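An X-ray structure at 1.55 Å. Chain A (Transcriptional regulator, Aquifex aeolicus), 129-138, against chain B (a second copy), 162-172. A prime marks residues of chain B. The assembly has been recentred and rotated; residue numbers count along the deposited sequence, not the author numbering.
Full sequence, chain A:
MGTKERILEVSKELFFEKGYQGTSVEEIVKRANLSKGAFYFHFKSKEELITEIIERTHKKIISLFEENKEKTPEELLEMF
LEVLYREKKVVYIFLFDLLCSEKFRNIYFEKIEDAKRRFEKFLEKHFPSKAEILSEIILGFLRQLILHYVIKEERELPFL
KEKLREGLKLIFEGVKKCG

Chain A, residues 129-138: SKAEILSEII
Chain B 162-172: EKLREGLKLIF

Two helices from two copies of one protein cross almost at right angles: residues 131-138 of chain A and 162-171 of chain B, N-to-C directions 88° apart (signed crossing angle -88°), axes 9.5 Å apart at closest approach. Both follow regular helical phi/psi, near -63/-45, with i to i+4 backbone hydrogen bonds such as Ile137 N to Ile133 O (3.0 Å) and Ile171′ N to Gly167′ O (3.0 Å). The register is set where Ile133 CA lies 5.7 Å from Gly167′ CA. Together the stretches bury 428 Å².

Lys130 (phi/psi -116/-4) runs out in an m, t, t, m rotamer and lays its aliphatic part on Leu170′, CD to CD1 at 3.8 Å. Ala131 points away from the contact. Ile133 (m, t) points toward chain B: its CG2 comes within 3.4 Å of Gly167′ CA, a close fit against the glycine backbone, while its CD1 touches Glu166′ CB at 3.8 Å. A CB on Gly167′ would sit 3.8 Å from Ile133 CG2 and 3.6 Å from Ile137 CG1.

Leu134 (m, t) starts sideways, but its CD2 reaches Leu170′ CD1 at 3.9 Å. Leu170′ (t, t), the residue most covered here, thus packs against Lys130, Ile133, Leu134 and Ile137.

One turn on from Glu132, Glu136 (m, m, chi3 8°) supplies the polar link: Lys163′ NZ donates to Glu136 OE2 at 3.2 Å, a hydrogen bond within a salt bridge. Lys163′ bends through m, m, chi3 -91° and t to deliver its ammonium.

Ile137 (m, t) closes the apolar patch. Its CD1 lies 3.7 Å from Gly167′ O, 4.2 Å from Leu170′ CD2 and 4.0 Å from CG1 of Ile171′ (m, t). The rule is compact: two isoleucines pack against a glycine, a leucine packs beside them, and one charge pair flanks the greasy centre.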

# COMPACT_ATOMS: atom_id res chain seq x y z
N SER A 129 -9.38 -17.13 -19.09
CA SER A 129 -10.17 -15.93 -19.23
C SER A 129 -10.36 -15.12 -17.99
O SER A 129 -10.86 -14.00 -18.08
CB SER A 129 -11.54 -16.26 -19.82
OG SER A 129 -11.36 -16.58 -21.18
N LYS A 130 -9.98 -15.68 -16.84
CA LYS A 130 -10.11 -14.95 -15.56
C LYS A 130 -8.75 -14.69 -14.90
O LYS A 130 -8.68 -14.00 -13.89
CB LYS A 130 -10.98 -15.74 -14.60
CG LYS A 130 -12.45 -15.84 -15.01
CD LYS A 130 -13.17 -16.75 -13.98
CE LYS A 130 -14.66 -16.94 -14.27
NZ LYS A 130 -15.47 -15.72 -13.93
N ALA A 131 -7.66 -15.19 -15.47
CA ALA A 131 -6.34 -15.01 -14.83
C ALA A 131 -5.92 -13.57 -14.55
O ALA A 131 -5.41 -13.24 -13.46
CB ALA A 131 -5.26 -15.73 -15.69
N GLU A 132 -6.13 -12.70 -15.52
CA GLU A 132 -5.80 -11.32 -15.38
C GLU A 132 -6.57 -10.67 -14.23
O GLU A 132 -5.98 -9.97 -13.39
CB GLU A 132 -6.08 -10.61 -16.70
CG GLU A 132 -5.08 -11.07 -17.80
CD GLU A 132 -5.51 -12.29 -18.64
OE1 GLU A 132 -6.40 -13.07 -18.28
OE2 GLU A 132 -4.88 -12.48 -19.70
N ILE A 133 -7.87 -10.94 -14.15
CA ILE A 133 -8.74 -10.39 -13.11
C ILE A 133 -8.37 -10.96 -11.74
O ILE A 133 -8.24 -10.23 -10.75
CB ILE A 133 -10.24 -10.76 -13.40
CG1 ILE A 133 -10.66 -10.26 -14.78
CG2 ILE A 133 -11.15 -10.19 -12.30
CD1 ILE A 133 -11.99 -10.77 -15.28
N LEU A 134 -8.21 -12.27 -11.70
CA LEU A 134 -7.89 -12.94 -10.44
C LEU A 134 -6.56 -12.48 -9.89
O LEU A 134 -6.40 -12.36 -8.66
CB LEU A 134 -7.82 -14.45 -10.67
CG LEU A 134 -9.15 -15.18 -10.85
CD1 LEU A 134 -8.90 -16.61 -11.43
CD2 LEU A 134 -9.85 -15.24 -9.49
N SER A 135 -5.60 -12.19 -10.76
CA SER A 135 -4.30 -11.77 -10.24
C SER A 135 -4.42 -10.44 -9.50
O SER A 135 -3.78 -10.28 -8.46
CB SER A 135 -3.26 -11.65 -11.36
OG SER A 135 -3.52 -10.54 -12.21
N GLU A 136 -5.24 -9.51 -10.02
CA GLU A 136 -5.46 -8.21 -9.41
C GLU A 136 -6.17 -8.37 -8.07
O GLU A 136 -5.76 -7.78 -7.04
CB GLU A 136 -6.35 -7.34 -10.30
CG GLU A 136 -5.81 -7.09 -11.71
CD GLU A 136 -4.85 -5.93 -11.80
OE1 GLU A 136 -4.46 -5.37 -10.74
OE2 GLU A 136 -4.47 -5.59 -12.93
N ILE A 137 -7.24 -9.16 -8.08
CA ILE A 137 -8.01 -9.40 -6.86
C ILE A 137 -7.16 -10.04 -5.77
O ILE A 137 -7.11 -9.57 -4.62
CB ILE A 137 -9.18 -10.35 -7.12
CG1 ILE A 137 -10.21 -9.70 -8.06
CG2 ILE A 137 -9.82 -10.72 -5.78
CD1 ILE A 137 -11.25 -10.69 -8.61
N ILE A 138 -6.50 -11.13 -6.12
CA ILE A 138 -5.74 -11.87 -5.13
C ILE A 138 -4.51 -11.14 -4.64
O ILE A 138 -4.24 -11.14 -3.43
CB ILE A 138 -5.40 -13.26 -5.68
CG1 ILE A 138 -6.73 -14.02 -5.88
CG2 ILE A 138 -4.50 -14.03 -4.71
CD1 ILE A 138 -6.59 -15.34 -6.62
N GLU B 162 -13.53 -0.45 -15.71
CA GLU B 162 -13.66 -1.73 -16.36
C GLU B 162 -13.02 -2.83 -15.50
O GLU B 162 -13.62 -3.88 -15.29
CB GLU B 162 -13.00 -1.66 -17.75
CG GLU B 162 -13.14 -2.93 -18.56
CD GLU B 162 -12.54 -2.79 -19.95
OE1 GLU B 162 -13.17 -2.12 -20.80
OE2 GLU B 162 -11.45 -3.34 -20.15
N LYS B 163 -11.81 -2.59 -15.00
CA LYS B 163 -11.15 -3.55 -14.14
C LYS B 163 -11.97 -3.86 -12.89
O LYS B 163 -12.13 -5.02 -12.51
CB LYS B 163 -9.77 -3.02 -13.71
CG LYS B 163 -8.86 -2.72 -14.89
CD LYS B 163 -8.31 -3.99 -15.49
CE LYS B 163 -6.99 -4.35 -14.82
NZ LYS B 163 -6.43 -5.59 -15.41
N LEU B 164 -12.47 -2.82 -12.25
CA LEU B 164 -13.26 -3.02 -11.02
C LEU B 164 -14.53 -3.81 -11.33
O LEU B 164 -14.86 -4.77 -10.65
CB LEU B 164 -13.65 -1.64 -10.42
CG LEU B 164 -14.49 -1.77 -9.16
CD1 LEU B 164 -13.62 -2.26 -8.01
CD2 LEU B 164 -15.01 -0.39 -8.78
N ARG B 165 -15.24 -3.39 -12.38
CA ARG B 165 -16.48 -4.07 -12.77
C ARG B 165 -16.27 -5.57 -12.99
O ARG B 165 -17.05 -6.40 -12.47
CB ARG B 165 -17.03 -3.43 -14.07
CG ARG B 165 -18.30 -4.08 -14.59
CD ARG B 165 -18.77 -3.43 -15.89
NE ARG B 165 -18.32 -2.05 -15.96
CZ ARG B 165 -17.51 -1.56 -16.90
NH1 ARG B 165 -17.05 -2.34 -17.89
NH2 ARG B 165 -17.14 -0.29 -16.83
N GLU B 166 -15.24 -5.93 -13.75
CA GLU B 166 -15.02 -7.35 -13.99
C GLU B 166 -14.65 -8.13 -12.75
O GLU B 166 -15.11 -9.26 -12.58
CB GLU B 166 -13.99 -7.54 -15.10
CG GLU B 166 -14.60 -7.22 -16.48
CD GLU B 166 -15.92 -7.96 -16.75
OE1 GLU B 166 -15.93 -9.22 -16.73
OE2 GLU B 166 -16.96 -7.28 -16.98
N GLY B 167 -13.84 -7.52 -11.89
CA GLY B 167 -13.45 -8.21 -10.67
C GLY B 167 -14.60 -8.38 -9.72
O GLY B 167 -14.71 -9.44 -9.10
N LEU B 168 -15.47 -7.37 -9.59
CA LEU B 168 -16.61 -7.48 -8.69
C LEU B 168 -17.62 -8.49 -9.22
O LEU B 168 -18.22 -9.23 -8.44
CB LEU B 168 -17.28 -6.13 -8.47
CG LEU B 168 -16.38 -5.13 -7.76
CD1 LEU B 168 -17.22 -3.90 -7.53
CD2 LEU B 168 -15.81 -5.65 -6.43
N LYS B 169 -17.78 -8.55 -10.54
CA LYS B 169 -18.68 -9.52 -11.13
C LYS B 169 -18.20 -10.91 -10.78
O LYS B 169 -18.98 -11.78 -10.39
CB LYS B 169 -18.74 -9.35 -12.66
CG LYS B 169 -19.54 -10.45 -13.37
CD LYS B 169 -19.70 -10.16 -14.86
CE LYS B 169 -20.50 -11.27 -15.55
NZ LYS B 169 -21.04 -10.85 -16.87
N LEU B 170 -16.89 -11.14 -10.89
CA LEU B 170 -16.35 -12.45 -10.57
C LEU B 170 -16.59 -12.78 -9.09
O LEU B 170 -17.05 -13.88 -8.75
CB LEU B 170 -14.86 -12.50 -10.91
CG LEU B 170 -14.11 -13.82 -10.69
CD1 LEU B 170 -12.86 -13.79 -11.55
CD2 LEU B 170 -13.77 -14.03 -9.22
N ILE B 171 -16.33 -11.82 -8.21
CA ILE B 171 -16.52 -12.03 -6.78
C ILE B 171 -17.98 -12.29 -6.40
O ILE B 171 -18.28 -13.27 -5.69
CB ILE B 171 -15.94 -10.81 -5.99
CG1 ILE B 171 -14.41 -10.75 -6.14
CG2 ILE B 171 -16.34 -10.90 -4.50
CD1 ILE B 171 -13.74 -9.43 -5.69
N PHE B 172 -18.91 -11.45 -6.87
CA PHE B 172 -20.33 -11.60 -6.52
C PHE B 172 -21.18 -12.57 -7.36
O PHE B 172 -20.88 -12.79 -8.56
CB PHE B 172 -21.00 -10.23 -6.54
CG PHE B 172 -20.59 -9.35 -5.41
CD1 PHE B 172 -21.01 -9.63 -4.11
CD2 PHE B 172 -19.78 -8.25 -5.63
CE1 PHE B 172 -20.63 -8.81 -3.04
CE2 PHE B 172 -19.39 -7.42 -4.55
CZ PHE B 172 -19.82 -7.72 -3.26